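Local coordinates for protein Ufm1-specific protease (Caenorhabditis elegans, PDB 5EJJ) that acts as a thiol protease that recognises and cleaves the peptide bond at the C-terminal glycine of UFM-1, a ubiquitin-like modifier bound to target proteins, at residues 31-37 / 49-55; 267-271 / 302-306; 61-65 / 321-326. Numbering follows the deposited sequence.

Local pairings and long-range packing together build one continuous core, as these three contacts illustrate. Contact 1 is a local β hairpin, and the helix following it in sequence, 59-68, supplies one side of contact 3, the one that joins the MPN-family and UfSP2 N-terminal regions. The centres of contacts 1 and 3 lie about 10 Å apart, bridged by Phe36 CD1 to Leu65 CD1 at 3.6 Å. Contact 3 is about 12 Å from contact 2, centre to centre, and meets it through Leu304 CD1 and Leu322 CD1 at 3.4 Å. Contacts 1 and 2, with centres about 21 Å apart, do not touch. All three lie away from the inferred active-site residues Cys396, Asp520 and His522.

Contact 1: residues 31-37 / 49-55; sequences TTIGGFV and VLFAYAE
Strands 33-37 and 49-53 run antiparallel, at 146° between their N-to-C directions and 4.3 Å at closest approach. Ile33 faces Tyr53, Gly35 faces Phe51 and Val37 faces Val49 in non-hydrogen-bonded pairs, with CA-CA distances of 4.3, 4.2 and 4.7 Å. Between them come two hydrogen-bonded pairs. Gly34 N donates to Ala52 O at 2.7 Å and Ala52 N returns to Gly34 O at 2.8 Å; Phe36 N to Leu50 O and Leu50 N to Phe36 O are both 2.8 Å. Past the Ile33-Tyr53 pair, Ala54 N makes a weak hydrogen bond to Thr32 O at 3.4 Å. Gly35 is almost fully extended (phi 173°, psi 176°); a CB would be jammed against the preceding carbonyl and would run into Leu50 O, so only glycine fits. This is a β hairpin in the MPN-family region, with strand 33-40 continuing the sheet onto strand 74-81. The face carrying Ile33, Val37, Val49, Phe51 and Tyr53 packs in part on helix 8-19. Here Ile33 (m, t) lays CG1 over the Tyr53 ring, 3.8 Å from its centroid in a CH-pi contact, while its CG2 lies 4.2 Å from Phe51 CD2. Tyr53 and Phe51 are both m, with chi2 near 90°. The other face holds Phe36, Leu50 and Ala52; Phe36 and Leu50 reach Leu65 of helix 59-68.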
loop_
_atom_site.group_PDB
_atom_site.type_symbol
_atom_site.label_atom_id
_atom_site.label_comp_id
_atom_site.label_asym_id
_atom_site.label_seq_id
_atom_site.Cartn_x
_atom_site.Cartn_y
_atom_site.Cartn_z
ATOM N N THR A 31 -15.177 26.097 0.449
ATOM C CA THR A 31 -16.639 26.197 0.441
ATOM C C THR A 31 -17.294 24.869 0.042
ATOM O O THR A 31 -17.436 23.960 0.863
ATOM C CB THR A 31 -17.150 27.341 -0.503
ATOM O OG1 THR A 31 -16.808 27.059 -1.871
ATOM C CG2 THR A 31 -16.568 28.706 -0.096
ATOM N N THR A 32 -17.679 24.767 -1.230
ATOM C CA THR A 32 -18.304 23.567 -1.778
ATOM C C THR A 32 -17.264 22.497 -2.129
ATOM O O THR A 32 -16.074 22.658 -1.866
ATOM C CB THR A 32 -19.066 23.899 -3.061
ATOM O OG1 THR A 32 -18.127 24.215 -4.099
ATOM C CG2 THR A 32 -19.987 25.080 -2.851
ATOM N N ILE A 33 -17.721 21.414 -2.752
ATOM C CA ILE A 33 -16.856 20.289 -3.095
ATOM C C ILE A 33 -17.108 19.807 -4.527
ATOM O O ILE A 33 -18.259 19.593 -4.930
ATOM C CB ILE A 33 -17.058 19.134 -2.095
ATOM C CG1 ILE A 33 -16.338 19.446 -0.784
ATOM C CG2 ILE A 33 -16.566 17.840 -2.661
ATOM C CD1 ILE A 33 -16.521 18.408 0.299
ATOM N N GLY A 34 -16.030 19.658 -5.296
ATOM C CA GLY A 34 -16.109 19.147 -6.659
ATOM C C GLY A 34 -15.123 18.008 -6.788
ATOM O O GLY A 34 -14.736 17.426 -5.772
ATOM N N GLY A 35 -14.702 17.674 -8.007
ATOM C CA GLY A 35 -13.608 16.721 -8.138
ATOM C C GLY A 35 -13.230 16.212 -9.513
ATOM O O GLY A 35 -13.891 16.517 -10.504
ATOM N N PHE A 36 -12.164 15.416 -9.564
ATOM C CA PHE A 36 -11.726 14.797 -10.818
ATOM C C PHE A 36 -11.931 13.273 -10.855
ATOM O O PHE A 36 -11.896 12.601 -9.818
ATOM C CB PHE A 36 -10.264 15.138 -11.108
ATOM C CG PHE A 36 -9.903 16.542 -10.765
ATOM C CD1 PHE A 36 -9.263 16.828 -9.565
ATOM C CD2 PHE A 36 -10.219 17.584 -11.628
ATOM C CE1 PHE A 36 -8.919 18.131 -9.239
ATOM C CE2 PHE A 36 -9.888 18.890 -11.312
ATOM C CZ PHE A 36 -9.233 19.165 -10.115
ATOM N N VAL A 37 -12.131 12.748 -12.064
ATOM C CA VAL A 37 -12.373 11.325 -12.283
ATOM C C VAL A 37 -11.295 10.719 -13.196
ATOM O O VAL A 37 -11.135 11.114 -14.352
ATOM C CB VAL A 37 -13.787 11.099 -12.867
ATOM C CG1 VAL A 37 -14.084 9.638 -13.060
ATOM C CG2 VAL A 37 -14.805 11.713 -11.963
ATOM N N VAL A 49 -11.844 8.198 -8.081
ATOM C CA VAL A 49 -12.628 9.412 -8.017
ATOM C C VAL A 49 -12.064 10.296 -6.912
ATOM O O VAL A 49 -12.089 9.943 -5.737
ATOM C CB VAL A 49 -14.099 9.115 -7.797
ATOM C CG1 VAL A 49 -14.867 10.407 -7.702
ATOM C CG2 VAL A 49 -14.625 8.283 -8.947
ATOM N N LEU A 50 -11.506 11.437 -7.291
ATOM C CA LEU A 50 -10.882 12.294 -6.290
ATOM C C LEU A 50 -11.666 13.577 -6.027
ATOM O O LEU A 50 -11.851 14.404 -6.922
ATOM C CB LEU A 50 -9.439 12.585 -6.655
ATOM C CG LEU A 50 -8.564 11.333 -6.586
ATOM C CD1 LEU A 50 -7.128 11.631 -7.064
ATOM C CD2 LEU A 50 -8.586 10.714 -5.173
ATOM N N PHE A 51 -12.139 13.723 -4.792
ATOM C CA PHE A 51 -12.917 14.887 -4.399
ATOM C C PHE A 51 -12.010 16.015 -3.901
ATOM O O PHE A 51 -10.926 15.770 -3.347
ATOM C CB PHE A 51 -13.931 14.499 -3.321
ATOM C CG PHE A 51 -14.979 13.554 -3.797
ATOM C CD1 PHE A 51 -14.839 12.195 -3.607
ATOM C CD2 PHE A 51 -16.101 14.018 -4.451
ATOM C CE1 PHE A 51 -15.814 11.305 -4.054
ATOM C CE2 PHE A 51 -17.082 13.132 -4.916
ATOM C CZ PHE A 51 -16.937 11.778 -4.719
ATOM N N ALA A 52 -12.463 17.251 -4.099
ATOM C CA ALA A 52 -11.723 18.431 -3.660
ATOM C C ALA A 52 -12.638 19.638 -3.441
ATOM O O ALA A 52 -13.616 19.836 -4.183
ATOM C CB ALA A 52 -10.656 18.785 -4.669
ATOM N N TYR A 53 -12.307 20.441 -2.423
ATOM C CA TYR A 53 -12.945 21.738 -2.216
ATOM C C TYR A 53 -12.506 22.701 -3.320
ATOM O O TYR A 53 -11.479 22.487 -3.961
ATOM C CB TYR A 53 -12.577 22.301 -0.851
ATOM C CG TYR A 53 -13.048 21.473 0.323
ATOM C CD1 TYR A 53 -12.234 20.508 0.881
ATOM C CD2 TYR A 53 -14.303 21.671 0.886
ATOM C CE1 TYR A 53 -12.651 19.756 1.971
ATOM C CE2 TYR A 53 -14.732 20.920 1.972
ATOM C CZ TYR A 53 -13.898 19.966 2.513
ATOM O OH TYR A 53 -14.305 19.213 3.601
ATOM N N ALA A 54 -13.275 23.762 -3.538
ATOM C CA ALA A 54 -13.089 24.604 -4.718
ATOM C C ALA A 54 -11.700 25.216 -4.866
ATOM O O ALA A 54 -11.272 25.468 -5.999
ATOM C CB ALA A 54 -14.157 25.671 -4.783
ATOM N N GLU A 55 -11.001 25.449 -3.748
ATOM C CA GLU A 55 -9.619 25.952 -3.814
ATOM C C GLU A 55 -8.798 25.032 -4.698
ATOM O O GLU A 55 -8.103 25.482 -5.613
ATOM C CB GLU A 55 -8.923 25.995 -2.451
ATOM C CG GLU A 55 -9.687 26.653 -1.351
ATOM C CD GLU A 55 -10.364 25.639 -0.455
ATOM O OE1 GLU A 55 -11.571 25.367 -0.684
ATOM O OE2 GLU A 55 -9.685 25.110 0.466
#

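Contact 2: residues 267-271 / 302-306; sequences RANNT and LHLQL
Gln305, Arg267 and Asn270 carry most of this buried and strikingly polar contact between a helix and a strand. Residues 267-271 are a regular helical turn inside the long helix 253-280, whereas strand 302-306 is extended; their axes approach to 7.6 Å at a crossing angle of -41°, with the nearest CA pair at Thr271 and Gln305, 5.5 Å apart. Gln305, with CB directed toward the helix and chi1 and chi2 both m, is the most covered residue. Its OE1 accepts a hydrogen bond from Arg267 NH1 at 2.8 Å and a second from Ser290, so one carbonyl links the helix to the neighbouring strand 289-293. Thr271 OG1 donates to Arg267 O, one turn back, at 3.0 Å, and lies 3.1 Å from Gln305 NE2. The CA-to-CB bond of Arg267 points sideways to the strand; the chain folds at chi1 and chi2 (m, m), then extends (chi3 t), at roughly right angles to the strand's run, to bring its guanidinium to Leu304 and Gln305. His303 CB sits over one face of the guanidinium, 3.3 Å from Arg267 NH2, and NH1 also donates to Ala291 O. Asn270 (chi1 t) points toward the strand, where its OD1 receives the backbone hydrogen bond of Gln305 N at 3.1 Å; its ND2 turns to Ser67 of helix 59-68. Leu302, Leu304 and Leu306 use their backbone to pair with strand 289-293, which leaves the amide of Gln305 facing the other way. Helix 253-280 thus lies beside the two-stranded antiparallel sheet 289-293/302-306 of the UfSP2 N-terminal family region, a buried, polar helix-on-sheet packing.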
loop_
_atom_site.group_PDB
_atom_site.type_symbol
_atom_site.label_atom_id
_atom_site.label_comp_id
_atom_site.label_asym_id
_atom_site.label_seq_id
_atom_site.Cartn_x
_atom_site.Cartn_y
_atom_site.Cartn_z
ATOM N N ARG A 267 6.918 10.817 -13.269
ATOM C CA ARG A 267 7.829 10.947 -12.148
ATOM C C ARG A 267 8.667 12.217 -12.240
ATOM O O ARG A 267 8.972 12.825 -11.223
ATOM C CB ARG A 267 8.763 9.747 -12.100
ATOM C CG ARG A 267 8.151 8.490 -11.602
ATOM C CD ARG A 267 8.286 8.418 -10.108
ATOM N NE ARG A 267 7.671 7.199 -9.604
ATOM C CZ ARG A 267 7.524 6.908 -8.320
ATOM N NH1 ARG A 267 7.942 7.755 -7.383
ATOM N NH2 ARG A 267 6.942 5.765 -7.978
ATOM N N ALA A 268 9.081 12.591 -13.453
ATOM C CA ALA A 268 9.854 13.822 -13.622
ATOM C C ALA A 268 8.976 15.032 -13.304
ATOM O O ALA A 268 9.359 15.877 -12.509
ATOM C CB ALA A 268 10.428 13.926 -15.003
ATOM N N ASN A 269 7.790 15.093 -13.899
ATOM C CA ASN A 269 6.846 16.150 -13.598
ATOM C C ASN A 269 6.528 16.244 -12.108
ATOM O O ASN A 269 6.379 17.330 -11.564
ATOM C CB ASN A 269 5.561 15.942 -14.388
ATOM C CG ASN A 269 5.786 15.983 -15.899
ATOM O OD1 ASN A 269 6.750 16.589 -16.389
ATOM N ND2 ASN A 269 4.889 15.338 -16.649
ATOM N N ASN A 270 6.425 15.098 -11.449
ATOM C CA ASN A 270 6.166 15.063 -10.025
ATOM C C ASN A 270 7.307 15.670 -9.239
ATOM O O ASN A 270 7.067 16.400 -8.292
ATOM C CB ASN A 270 5.930 13.633 -9.551
ATOM C CG ASN A 270 5.049 13.569 -8.305
ATOM O OD1 ASN A 270 5.541 13.558 -7.168
ATOM N ND2 ASN A 270 3.733 13.544 -8.516
ATOM N N THR A 271 8.545 15.359 -9.631
ATOM C CA THR A 271 9.754 15.903 -8.991
ATOM C C THR A 271 9.814 17.400 -9.204
ATOM O O THR A 271 10.147 18.167 -8.302
ATOM C CB THR A 271 11.024 15.319 -9.623
ATOM O OG1 THR A 271 11.063 13.902 -9.408
ATOM C CG2 THR A 271 12.276 15.971 -9.029
ATOM N N LEU A 302 0.144 4.321 -6.217
ATOM C CA LEU A 302 0.295 5.769 -6.106
ATOM C C LEU A 302 1.782 6.075 -6.094
ATOM O O LEU A 302 2.537 5.454 -5.344
ATOM C CB LEU A 302 -0.301 6.260 -4.790
ATOM C CG LEU A 302 -0.014 7.686 -4.314
ATOM C CD1 LEU A 302 -0.750 8.729 -5.110
ATOM C CD2 LEU A 302 -0.456 7.801 -2.913
ATOM N N HIS A 303 2.208 7.038 -6.912
ATOM C CA HIS A 303 3.627 7.263 -7.151
ATOM C C HIS A 303 4.015 8.666 -6.760
ATOM O O HIS A 303 3.419 9.621 -7.216
ATOM C CB HIS A 303 3.943 7.063 -8.612
ATOM C CG HIS A 303 3.327 5.839 -9.193
ATOM N ND1 HIS A 303 4.055 4.703 -9.462
ATOM C CD2 HIS A 303 2.052 5.570 -9.561
ATOM C CE1 HIS A 303 3.252 3.790 -9.974
ATOM N NE2 HIS A 303 2.031 4.289 -10.040
ATOM N N LEU A 304 5.022 8.810 -5.917
ATOM C CA LEU A 304 5.325 10.125 -5.402
ATOM C C LEU A 304 6.812 10.330 -5.218
ATOM O O LEU A 304 7.536 9.426 -4.787
ATOM C CB LEU A 304 4.619 10.342 -4.066
ATOM C CG LEU A 304 3.094 10.286 -4.033
ATOM C CD1 LEU A 304 2.623 10.334 -2.606
ATOM C CD2 LEU A 304 2.500 11.420 -4.846
ATOM N N GLN A 305 7.252 11.532 -5.570
ATOM C CA GLN A 305 8.571 12.037 -5.220
ATOM C C GLN A 305 8.384 12.768 -3.903
ATOM O O GLN A 305 7.550 13.682 -3.811
ATOM C CB GLN A 305 9.045 13.001 -6.291
ATOM C CG GLN A 305 9.025 12.385 -7.646
ATOM C CD GLN A 305 9.918 11.183 -7.678
ATOM O OE1 GLN A 305 9.445 10.053 -7.729
ATOM N NE2 GLN A 305 11.224 11.411 -7.610
ATOM N N LEU A 306 9.117 12.338 -2.874
ATOM C CA LEU A 306 8.934 12.877 -1.518
ATOM C C LEU A 306 10.029 13.868 -1.101
ATOM O O LEU A 306 11.225 13.582 -1.234
ATOM C CB LEU A 306 8.874 11.737 -0.517
ATOM C CG LEU A 306 7.689 10.810 -0.675
ATOM C CD1 LEU A 306 7.835 9.687 0.302
ATOM C CD2 LEU A 306 6.414 11.588 -0.433
#

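Contact 3: residues 61-65 / 321-326; sequences NRQFL and RLHKLF
Helices 61-65 and 321-325 cross almost at right angles (-91°), with axes 12.1 Å apart, a wide separation bridged by large side chains. The closest CA pair, Leu65 and Leu325, is 7.6 Å apart. Phe64 (chi1 t) is one bump: its ring enters a hollow formed by Leu322, Leu325 and Phe326, with CE2 3.7 Å from Leu322 CD2 and 3.9 Å from Phe326 CE1, and CD2 4.2 Å from Leu325 CD1. Leu65 (m, t), its equal, fills the next recess, its CD2 3.5 Å from Phe326 CE2 and 4.2 Å from Leu325 CB. Phe326 (m), the first residue past the helix to leave helical angles, thus supplies a wall to both hollows. Toward the solvent, Asn61 comes close to Arg321, whose NH1 forms a salt bridge with Asp56. The helices join the MPN-family and UfSP2 N-terminal regions: Leu65 reaches Phe36 and Phe38 of strand 33-40, Phe64 reaches Asn270 and Met273 of helix 253-280, and Phe326 rests on Leu302 and Leu304 of strand 302-306.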
loop_
_atom_site.group_PDB
_atom_site.type_symbol
_atom_site.label_atom_id
_atom_site.label_comp_id
_atom_site.label_asym_id
_atom_site.label_seq_id
_atom_site.Cartn_x
_atom_site.Cartn_y
_atom_site.Cartn_z
ATOM N N ASN A 61 -3.367 21.484 -9.513
ATOM C CA ASN A 61 -3.567 20.266 -8.741
ATOM C C ASN A 61 -4.014 19.107 -9.613
ATOM O O ASN A 61 -3.705 17.966 -9.310
ATOM C CB ASN A 61 -4.510 20.481 -7.545
ATOM C CG ASN A 61 -3.795 21.120 -6.342
ATOM O OD1 ASN A 61 -2.571 21.017 -6.215
ATOM N ND2 ASN A 61 -4.558 21.785 -5.458
ATOM N N ARG A 62 -4.714 19.390 -10.703
ATOM C CA ARG A 62 -5.132 18.317 -11.585
ATOM C C ARG A 62 -3.884 17.642 -12.110
ATOM O O ARG A 62 -3.768 16.426 -12.093
ATOM C CB ARG A 62 -5.989 18.830 -12.741
ATOM C CG ARG A 62 -6.752 17.733 -13.466
ATOM C CD ARG A 62 -7.204 18.127 -14.894
ATOM N NE ARG A 62 -6.133 18.683 -15.745
ATOM C CZ ARG A 62 -5.028 18.037 -16.154
ATOM N NH1 ARG A 62 -4.776 16.775 -15.805
ATOM N NH2 ARG A 62 -4.146 18.672 -16.922
ATOM N N GLN A 63 -2.934 18.448 -12.559
ATOM C CA GLN A 63 -1.676 17.930 -13.070
ATOM C C GLN A 63 -0.859 17.237 -11.995
ATOM O O GLN A 63 -0.125 16.295 -12.287
ATOM C CB GLN A 63 -0.834 19.052 -13.656
ATOM C CG GLN A 63 -1.449 19.766 -14.831
ATOM C CD GLN A 63 -0.605 20.941 -15.267
ATOM O OE1 GLN A 63 0.516 21.137 -14.777
ATOM N NE2 GLN A 63 -1.134 21.736 -16.191
ATOM N N PHE A 64 -0.944 17.705 -10.755
ATOM C CA PHE A 64 -0.241 16.980 -9.704
ATOM C C PHE A 64 -0.841 15.592 -9.492
ATOM O O PHE A 64 -0.114 14.612 -9.358
ATOM C CB PHE A 64 -0.203 17.724 -8.380
ATOM C CG PHE A 64 0.578 16.993 -7.338
ATOM C CD1 PHE A 64 1.977 16.986 -7.374
ATOM C CD2 PHE A 64 -0.073 16.257 -6.352
ATOM C CE1 PHE A 64 2.709 16.297 -6.426
ATOM C CE2 PHE A 64 0.646 15.560 -5.397
ATOM C CZ PHE A 64 2.038 15.578 -5.429
ATOM N N LEU A 65 -2.166 15.518 -9.468
ATOM C CA LEU A 65 -2.845 14.246 -9.284
ATOM C C LEU A 65 -2.430 13.247 -10.343
ATOM O O LEU A 65 -1.939 12.175 -10.009
ATOM C CB LEU A 65 -4.367 14.412 -9.283
ATOM C CG LEU A 65 -4.919 15.218 -8.104
ATOM C CD1 LEU A 65 -6.402 15.160 -8.130
ATOM C CD2 LEU A 65 -4.402 14.715 -6.789
ATOM N N ARG A 321 -1.361 17.227 3.600
ATOM C CA ARG A 321 -1.848 17.820 2.370
ATOM C C ARG A 321 -2.155 16.714 1.382
ATOM O O ARG A 321 -3.227 16.684 0.769
ATOM C CB ARG A 321 -0.793 18.765 1.809
ATOM C CG ARG A 321 -1.001 19.181 0.372
ATOM C CD ARG A 321 -1.804 20.463 0.243
ATOM N NE ARG A 321 -1.639 21.047 -1.092
ATOM C CZ ARG A 321 -2.633 21.584 -1.804
ATOM N NH1 ARG A 321 -3.874 21.615 -1.307
ATOM N NH2 ARG A 321 -2.386 22.084 -3.015
ATOM N N LEU A 322 -1.213 15.786 1.261
ATOM C CA LEU A 322 -1.364 14.677 0.341
ATOM C C LEU A 322 -2.581 13.813 0.662
ATOM O O LEU A 322 -3.282 13.406 -0.257
ATOM C CB LEU A 322 -0.090 13.842 0.275
ATOM C CG LEU A 322 1.073 14.396 -0.550
ATOM C CD1 LEU A 322 1.904 13.260 -1.017
ATOM C CD2 LEU A 322 0.604 15.169 -1.742
ATOM N N HIS A 323 -2.836 13.549 1.947
ATOM C CA HIS A 323 -4.045 12.834 2.376
ATOM C C HIS A 323 -5.324 13.493 1.833
ATOM O O HIS A 323 -6.245 12.821 1.344
ATOM C CB HIS A 323 -4.124 12.751 3.899
ATOM C CG HIS A 323 -3.374 11.597 4.491
ATOM N ND1 HIS A 323 -2.002 11.477 4.415
ATOM C CD2 HIS A 323 -3.804 10.516 5.184
ATOM C CE1 HIS A 323 -1.617 10.371 5.029
ATOM N NE2 HIS A 323 -2.693 9.771 5.505
ATOM N N LYS A 324 -5.380 14.814 1.902
ATOM C CA LYS A 324 -6.539 15.532 1.383
ATOM C C LYS A 324 -6.634 15.443 -0.139
ATOM O O LYS A 324 -7.731 15.357 -0.703
ATOM C CB LYS A 324 -6.503 17.005 1.835
ATOM C CG LYS A 324 -6.930 17.201 3.274
ATOM C CD LYS A 324 -6.665 18.608 3.772
ATOM C CE LYS A 324 -6.489 18.611 5.299
ATOM N NZ LYS A 324 -6.096 19.951 5.826
ATOM N N LEU A 325 -5.484 15.495 -0.806
ATOM C CA LEU A 325 -5.471 15.538 -2.255
ATOM C C LEU A 325 -5.886 14.199 -2.834
ATOM O O LEU A 325 -6.654 14.146 -3.810
ATOM C CB LEU A 325 -4.099 15.928 -2.765
ATOM C CG LEU A 325 -3.744 17.401 -2.613
ATOM C CD1 LEU A 325 -2.304 17.621 -3.064
ATOM C CD2 LEU A 325 -4.703 18.246 -3.429
ATOM N N PHE A 326 -5.399 13.125 -2.212
ATOM C CA PHE A 326 -5.687 11.773 -2.667
ATOM C C PHE A 326 -6.820 11.089 -1.905
ATOM O O PHE A 326 -6.979 9.868 -1.985
ATOM C CB PHE A 326 -4.419 10.936 -2.637
ATOM C CG PHE A 326 -3.418 11.385 -3.634
ATOM C CD1 PHE A 326 -2.210 11.929 -3.233
ATOM C CD2 PHE A 326 -3.715 11.329 -4.989
ATOM C CE1 PHE A 326 -1.318 12.377 -4.163
ATOM C CE2 PHE A 326 -2.827 11.770 -5.918
ATOM C CZ PHE A 326 -1.636 12.297 -5.516
#